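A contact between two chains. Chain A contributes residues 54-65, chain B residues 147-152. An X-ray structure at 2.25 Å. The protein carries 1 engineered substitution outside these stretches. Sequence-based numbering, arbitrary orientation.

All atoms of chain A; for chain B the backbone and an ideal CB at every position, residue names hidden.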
ATOM      1  N   LEU A  54     -51.673  -2.530 -15.426  1.00 25.52           N
ATOM      2  CA  LEU A  54     -50.588  -2.473 -16.405  1.00 22.57           C
ATOM      3  C   LEU A  54     -49.338  -3.230 -15.943  1.00 22.04           C
ATOM      4  O   LEU A  54     -48.524  -3.645 -16.768  1.00 21.17           O
ATOM      5  CB  LEU A  54     -50.214  -1.015 -16.689  1.00 21.62           C
ATOM      6  CG  LEU A  54     -51.326  -0.108 -17.233  1.00 24.40           C
ATOM      7  CD1 LEU A  54     -50.870   1.342 -17.183  1.00 22.37           C
ATOM      8  CD2 LEU A  54     -51.693  -0.519 -18.667  1.00 16.44           C
ATOM      9  N   GLY A  55     -49.177  -3.400 -14.629  1.00 22.07           N
ATOM     10  CA  GLY A  55     -48.004  -4.095 -14.125  1.00 18.51           C
ATOM     11  C   GLY A  55     -46.776  -3.193 -14.092  1.00 20.34           C
ATOM     12  O   GLY A  55     -45.656  -3.673 -13.926  1.00 19.16           O
ATOM     13  N   VAL A  56     -46.989  -1.883 -14.247  1.00 14.55           N
ATOM     14  CA  VAL A  56     -45.901  -0.912 -14.238  1.00 14.51           C
ATOM     15  C   VAL A  56     -46.003  -0.107 -12.954  1.00 17.22           C
ATOM     16  O   VAL A  56     -47.061   0.416 -12.625  1.00 21.01           O
ATOM     17  CB  VAL A  56     -45.992   0.041 -15.460  1.00 19.47           C
ATOM     18  CG1 VAL A  56     -44.870   1.080 -15.412  1.00 17.00           C
ATOM     19  CG2 VAL A  56     -45.928  -0.769 -16.739  1.00 13.34           C
ATOM     20  N   ASN A  57     -44.893  -0.009 -12.233  1.00 22.62           N
ATOM     21  CA  ASN A  57     -44.847   0.705 -10.961  1.00 23.53           C
ATOM     22  C   ASN A  57     -45.491   2.097 -10.957  1.00 24.95           C
ATOM     23  O   ASN A  57     -45.215   2.945 -11.808  1.00 26.96           O
ATOM     24  CB  ASN A  57     -43.393   0.760 -10.475  1.00 17.36           C
ATOM     25  CG  ASN A  57     -42.815  -0.636 -10.227  1.00 21.02           C
ATOM     26  OD1 ASN A  57     -43.088  -1.265  -9.206  1.00 30.39           O
ATOM     27  ND2 ASN A  57     -42.033  -1.131 -11.178  1.00 21.89           N
ATOM     28  N   PHE A  58     -46.373   2.296  -9.984  1.00 28.33           N
ATOM     29  CA  PHE A  58     -47.113   3.539  -9.783  1.00 28.94           C
ATOM     30  C   PHE A  58     -46.240   4.801  -9.830  1.00 30.99           C
ATOM     31  O   PHE A  58     -46.586   5.764 -10.512  1.00 34.13           O
ATOM     32  CB  PHE A  58     -47.851   3.449  -8.448  1.00 23.82           C
ATOM     33  CG  PHE A  58     -48.681   4.652  -8.120  1.00 31.70           C
ATOM     34  CD1 PHE A  58     -49.788   4.983  -8.885  1.00 28.82           C
ATOM     35  CD2 PHE A  58     -48.382   5.436  -7.007  1.00 37.75           C
ATOM     36  CE1 PHE A  58     -50.594   6.072  -8.546  1.00 36.94           C
ATOM     37  CE2 PHE A  58     -49.183   6.527  -6.661  1.00 38.33           C
ATOM     38  CZ  PHE A  58     -50.290   6.843  -7.433  1.00 33.05           C
ATOM     39  N   PHE A  59     -45.115   4.809  -9.118  1.00 22.21           N
ATOM     40  CA  PHE A  59     -44.246   5.985  -9.121  1.00 20.91           C
ATOM     41  C   PHE A  59     -43.636   6.241 -10.496  1.00 21.84           C
ATOM     42  O   PHE A  59     -43.494   7.390 -10.916  1.00 23.51           O
ATOM     43  CB  PHE A  59     -43.118   5.839  -8.088  1.00 29.83           C
ATOM     44  CG  PHE A  59     -43.556   6.019  -6.652  1.00 31.65           C
ATOM     45  CD1 PHE A  59     -42.650   5.825  -5.615  1.00 39.60           C
ATOM     46  CD2 PHE A  59     -44.862   6.366  -6.330  1.00 37.14           C
ATOM     47  CE1 PHE A  59     -43.040   5.971  -4.281  1.00 39.11           C
ATOM     48  CE2 PHE A  59     -45.259   6.514  -4.997  1.00 35.01           C
ATOM     49  CZ  PHE A  59     -44.349   6.315  -3.976  1.00 32.42           C
ATOM     50  N   GLU A  60     -43.267   5.173 -11.196  1.00 21.96           N
ATOM     51  CA  GLU A  60     -42.668   5.324 -12.513  1.00 19.65           C
ATOM     52  C   GLU A  60     -43.646   6.020 -13.444  1.00 21.13           C
ATOM     53  O   GLU A  60     -43.253   6.866 -14.248  1.00 17.73           O
ATOM     54  CB  GLU A  60     -42.290   3.967 -13.113  1.00 18.73           C
ATOM     55  CG  GLU A  60     -41.417   4.113 -14.343  1.00 25.64           C
ATOM     56  CD  GLU A  60     -41.163   2.805 -15.070  1.00 29.60           C
ATOM     57  OE1 GLU A  60     -40.896   1.799 -14.388  1.00 26.54           O
ATOM     58  OE2 GLU A  60     -41.210   2.789 -16.322  1.00 35.15           O
ATOM     59  N   ILE A  61     -44.919   5.662 -13.329  1.00 22.88           N
ATOM     60  CA  ILE A  61     -45.941   6.260 -14.173  1.00 25.99           C
ATOM     61  C   ILE A  61     -46.051   7.744 -13.850  1.00 26.53           C
ATOM     62  O   ILE A  61     -46.035   8.577 -14.757  1.00 27.17           O
ATOM     63  CB  ILE A  61     -47.322   5.563 -13.986  1.00 21.94           C
ATOM     64  CG1 ILE A  61     -47.250   4.122 -14.502  1.00 18.08           C
ATOM     65  CG2 ILE A  61     -48.401   6.341 -14.723  1.00 22.34           C
ATOM     66  CD1 ILE A  61     -48.553   3.322 -14.356  1.00 20.53           C
ATOM     67  N   LEU A  62     -46.160   8.073 -12.562  1.00 23.93           N
ATOM     68  CA  LEU A  62     -46.235   9.472 -12.145  1.00 24.61           C
ATOM     69  C   LEU A  62     -45.058  10.241 -12.732  1.00 23.53           C
ATOM     70  O   LEU A  62     -45.231  11.283 -13.353  1.00 23.34           O
ATOM     71  CB  LEU A  62     -46.219   9.584 -10.619  1.00 22.81           C
ATOM     72  CG  LEU A  62     -47.573   9.347  -9.941  1.00 26.07           C
ATOM     73  CD1 LEU A  62     -47.453   9.426  -8.424  1.00 28.96           C
ATOM     74  CD2 LEU A  62     -48.545  10.393 -10.444  1.00 29.15           C
ATOM     75  N   ASN A  63     -43.857   9.712 -12.554  1.00 28.99           N
ATOM     76  CA  ASN A  63     -42.676  10.373 -13.086  1.00 29.73           C
ATOM     77  C   ASN A  63     -42.781  10.535 -14.596  1.00 30.90           C
ATOM     78  O   ASN A  63     -42.549  11.618 -15.119  1.00 30.98           O
ATOM     79  CB  ASN A  63     -41.413   9.583 -12.728  1.00 27.30           C
ATOM     80  CG  ASN A  63     -40.911   9.885 -11.329  1.00 29.60           C
ATOM     81  OD1 ASN A  63     -40.298  10.919 -11.092  1.00 37.29           O
ATOM     82  ND2 ASN A  63     -41.175   8.983 -10.393  1.00 36.57           N
ATOM     83  N   ARG A  64     -43.127   9.461 -15.299  1.00 27.44           N
ATOM     84  CA  ARG A  64     -43.252   9.530 -16.753  1.00 28.41           C
ATOM     85  C   ARG A  64     -44.255  10.599 -17.165  1.00 31.86           C
ATOM     86  O   ARG A  64     -44.131  11.203 -18.233  1.00 32.53           O
ATOM     87  CB  ARG A  64     -43.671   8.170 -17.319  1.00 25.86           C
ATOM     88  CG  ARG A  64     -42.524   7.178 -17.440  1.00 23.28           C
ATOM     89  CD  ARG A  64     -43.029   5.765 -17.647  1.00 23.20           C
ATOM     90  NE  ARG A  64     -41.933   4.804 -17.694  1.00 27.76           N
ATOM     91  CZ  ARG A  64     -41.081   4.698 -18.705  1.00 26.08           C
ATOM     92  NH1 ARG A  64     -41.204   5.486 -19.761  1.00 26.78           N
ATOM     93  NH2 ARG A  64     -40.092   3.816 -18.647  1.00 25.60           N
ATOM     94  N   ALA A  65     -45.243  10.832 -16.308  1.00 33.96           N
ATOM     95  CA  ALA A  65     -46.275  11.831 -16.567  1.00 35.96           C
ATOM     96  C   ALA A  65     -45.760  13.253 -16.371  1.00 39.18           C
ATOM     97  O   ALA A  65     -46.481  14.214 -16.631  1.00 42.07           O
ATOM     98  CB  ALA A  65     -47.478  11.591 -15.663  1.00 30.60           C
TER
ATOM     99  N   UNK B 147     -40.649  -0.445 -26.240  1.00 32.92           N
ATOM    100  CA  UNK B 147     -40.104   0.343 -25.130  1.00 31.62           C
ATOM    101  C   UNK B 147     -40.307  -0.421 -23.824  1.00 31.32           C
ATOM    102  O   UNK B 147     -41.300  -1.123 -23.653  1.00 32.70           O
ATOM    103  CB  UNK B 147     -40.765   1.721 -25.058  1.00 31.62           C
ATOM    104  N   UNK B 148     -39.380  -0.258 -22.890  1.00 29.31           N
ATOM    105  CA  UNK B 148     -39.469  -0.974 -21.634  1.00 29.01           C
ATOM    106  C   UNK B 148     -39.579  -0.094 -20.402  1.00 28.12           C
ATOM    107  O   UNK B 148     -39.276   1.095 -20.433  1.00 25.94           O
ATOM    108  CB  UNK B 148     -38.246  -1.882 -21.488  1.00 29.01           C
ATOM    109  N   UNK B 149     -40.044  -0.698 -19.318  1.00 18.19           N
ATOM    110  CA  UNK B 149     -40.234   0.015 -18.064  1.00 19.47           C
ATOM    111  C   UNK B 149     -39.451  -0.664 -16.952  1.00 16.14           C
ATOM    112  O   UNK B 149     -38.854  -1.720 -17.165  1.00 17.04           O
ATOM    113  CB  UNK B 149     -41.719   0.092 -17.704  1.00 19.47           C
ATOM    114  N   UNK B 150     -39.449  -0.044 -15.774  1.00 13.99           N
ATOM    115  CA  UNK B 150     -38.747  -0.612 -14.634  1.00  9.72           C
ATOM    116  C   UNK B 150     -39.027  -2.091 -14.421  1.00 12.01           C
ATOM    117  O   UNK B 150     -38.102  -2.887 -14.316  1.00 13.18           O
ATOM    118  CB  UNK B 150     -39.120   0.161 -13.367  1.00  9.72           C
ATOM    119  N   UNK B 151     -40.300  -2.477 -14.392  1.00 16.45           N
ATOM    120  CA  UNK B 151     -40.639  -3.877 -14.171  1.00 17.99           C
ATOM    121  C   UNK B 151     -39.990  -4.797 -15.205  1.00 22.34           C
ATOM    122  O   UNK B 151     -39.764  -5.982 -14.938  1.00 24.40           O
ATOM    123  CB  UNK B 151     -42.158  -4.056 -14.198  1.00 17.99           C
ATOM    124  N   UNK B 152     -39.672  -4.254 -16.378  1.00 18.23           N
ATOM    125  CA  UNK B 152     -39.021  -5.053 -17.405  1.00 18.69           C
ATOM    126  C   UNK B 152     -37.576  -5.378 -17.014  1.00 20.95           C
ATOM    127  O   UNK B 152     -37.081  -6.480 -17.280  1.00 22.32           O
ATOM    128  CB  UNK B 152     -39.056  -4.319 -18.747  1.00 18.69           C
TER

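Position 147 directs its CA-to-CB bond toward chain A, but the ideal CB has nothing of that stretch within 5.5 Å. Its extended backbone, phi/psi -127/147, suits a branched or polar side chain, and the contact scarcely constrains the choice. The residue is Thr147(B), whose CG2 comes no nearer than 6.0 Å, to NH1 of Arg64(A).

At position 148 the CA-to-CB bond points away, so chain A says little about the side chain; what it meets is the backbone carbonyl. The residue is Phe148(B). Its O lies 3.4 Å from NH2 of Arg64(A), and water 2 joins the two, accepting from NH2 of Arg64(A) at 3.1 Å and donating to O of Phe148(B) at 2.8 Å.

Position 149 faces chain A squarely. Its ideal CB sits 3.1 Å from OE2 of Glu60(A), which is tight, 4.0 Å from CG1 of Val56(A) and 4.2 Å from NH2 of Arg64(A). Between a valine and a guanidinium, a flat ring or a long aliphatic chain would fit; an acid here would meet the carboxylate at close range. The residue is Phe149(B). Val56(A) CG2 lies over one face of the ring, while the ring's edge meets the guanidinium face, CD2 of Phe149(B) being 3.6 Å from CZ of Arg64(A). The carboxylate is already engaged within chain A: NE of Arg64(A) binds OE2 of Glu60(A) at 2.5 Å in a salt bridge.

Position 150 has the strictest rule. An ideal CB would stand 2.6 Å from OE1 of Glu60(A), a clash, although the helical phi/psi of -47/-51 would admit any L-residue. Contact rather than backbone strain therefore favours glycine, and Gly150(B) it is. The carboxylate instead takes the amide at the helix start: N of Gly150(B) donates to OE1 of Glu60(A) at 2.7 Å, and weakly to OE2 of Glu60(A) at 3.4 Å.

Position 151 points toward the turn at Gly55(A), its ideal CB 3.5 Å from O of Gly55(A) and 4.2 Å from ND2 of Asn57(A). Several medium aliphatics would suit. Ile151(B) brings CG2 to 3.3 Å from O of Gly55(A). Water 1 accepts from N of Ile151(B) at 2.6 Å and from ND2 of Asn57(A) at 2.7 Å, and donates to OE1 of Glu60(A) at 2.7 Å.

Position 152 points sideways, its ideal CB with nothing of chain A within 5.5 Å; a helix-start acceptor is useful here. Asp152(B) supplies one: N of Phe149(B) donates to its OD2 at 2.7 Å.

Chain B (147-152) TFFGID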
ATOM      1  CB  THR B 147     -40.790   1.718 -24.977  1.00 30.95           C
ATOM      2  OG1 THR B 147     -41.689   1.940 -26.068  1.00 33.82           O
ATOM      3  CG2 THR B 147     -39.750   2.819 -24.943  1.00 37.58           C
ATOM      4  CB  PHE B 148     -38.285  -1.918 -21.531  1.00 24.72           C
ATOM      5  CG  PHE B 148     -38.050  -2.687 -22.789  1.00 31.42           C
ATOM      6  CD1 PHE B 148     -37.336  -2.112 -23.841  1.00 28.52           C
ATOM      7  CD2 PHE B 148     -38.610  -3.954 -22.965  1.00 33.30           C
ATOM      8  CE1 PHE B 148     -37.180  -2.783 -25.052  1.00 27.06           C
ATOM      9  CE2 PHE B 148     -38.464  -4.637 -24.171  1.00 28.13           C
ATOM     10  CZ  PHE B 148     -37.744  -4.047 -25.221  1.00 20.22           C
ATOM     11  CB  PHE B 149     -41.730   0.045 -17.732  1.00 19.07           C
ATOM     12  CG  PHE B 149     -42.604   0.359 -18.923  1.00 23.35           C
ATOM     13  CD1 PHE B 149     -43.082  -0.665 -19.745  1.00 25.16           C
ATOM     14  CD2 PHE B 149     -42.882   1.681 -19.271  1.00 19.02           C
ATOM     15  CE1 PHE B 149     -43.821  -0.379 -20.895  1.00 23.64           C
ATOM     16  CE2 PHE B 149     -43.616   1.981 -20.418  1.00 14.78           C
ATOM     17  CZ  PHE B 149     -44.087   0.947 -21.234  1.00 13.72           C
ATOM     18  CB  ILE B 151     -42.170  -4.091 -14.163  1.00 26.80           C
ATOM     19  CG1 ILE B 151     -42.487  -5.534 -13.761  1.00 21.05           C
ATOM     20  CG2 ILE B 151     -42.754  -3.755 -15.520  1.00 21.17           C
ATOM     21  CD1 ILE B 151     -41.926  -5.933 -12.407  1.00 19.97           C
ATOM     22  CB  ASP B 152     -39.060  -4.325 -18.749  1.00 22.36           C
ATOM     23  CG  ASP B 152     -40.443  -4.335 -19.370  1.00 24.39           C
ATOM     24  OD1 ASP B 152     -40.966  -5.442 -19.599  1.00 22.73           O
ATOM     25  OD2 ASP B 152     -41.000  -3.245 -19.627  1.00 24.93           O
TER
HETATM   26  O   HOH W   1     -41.956  -0.608 -13.807  1.00 59.04           O
HETATM   27  O   HOH W   2     -37.547   3.259 -20.397  1.00 56.51           O
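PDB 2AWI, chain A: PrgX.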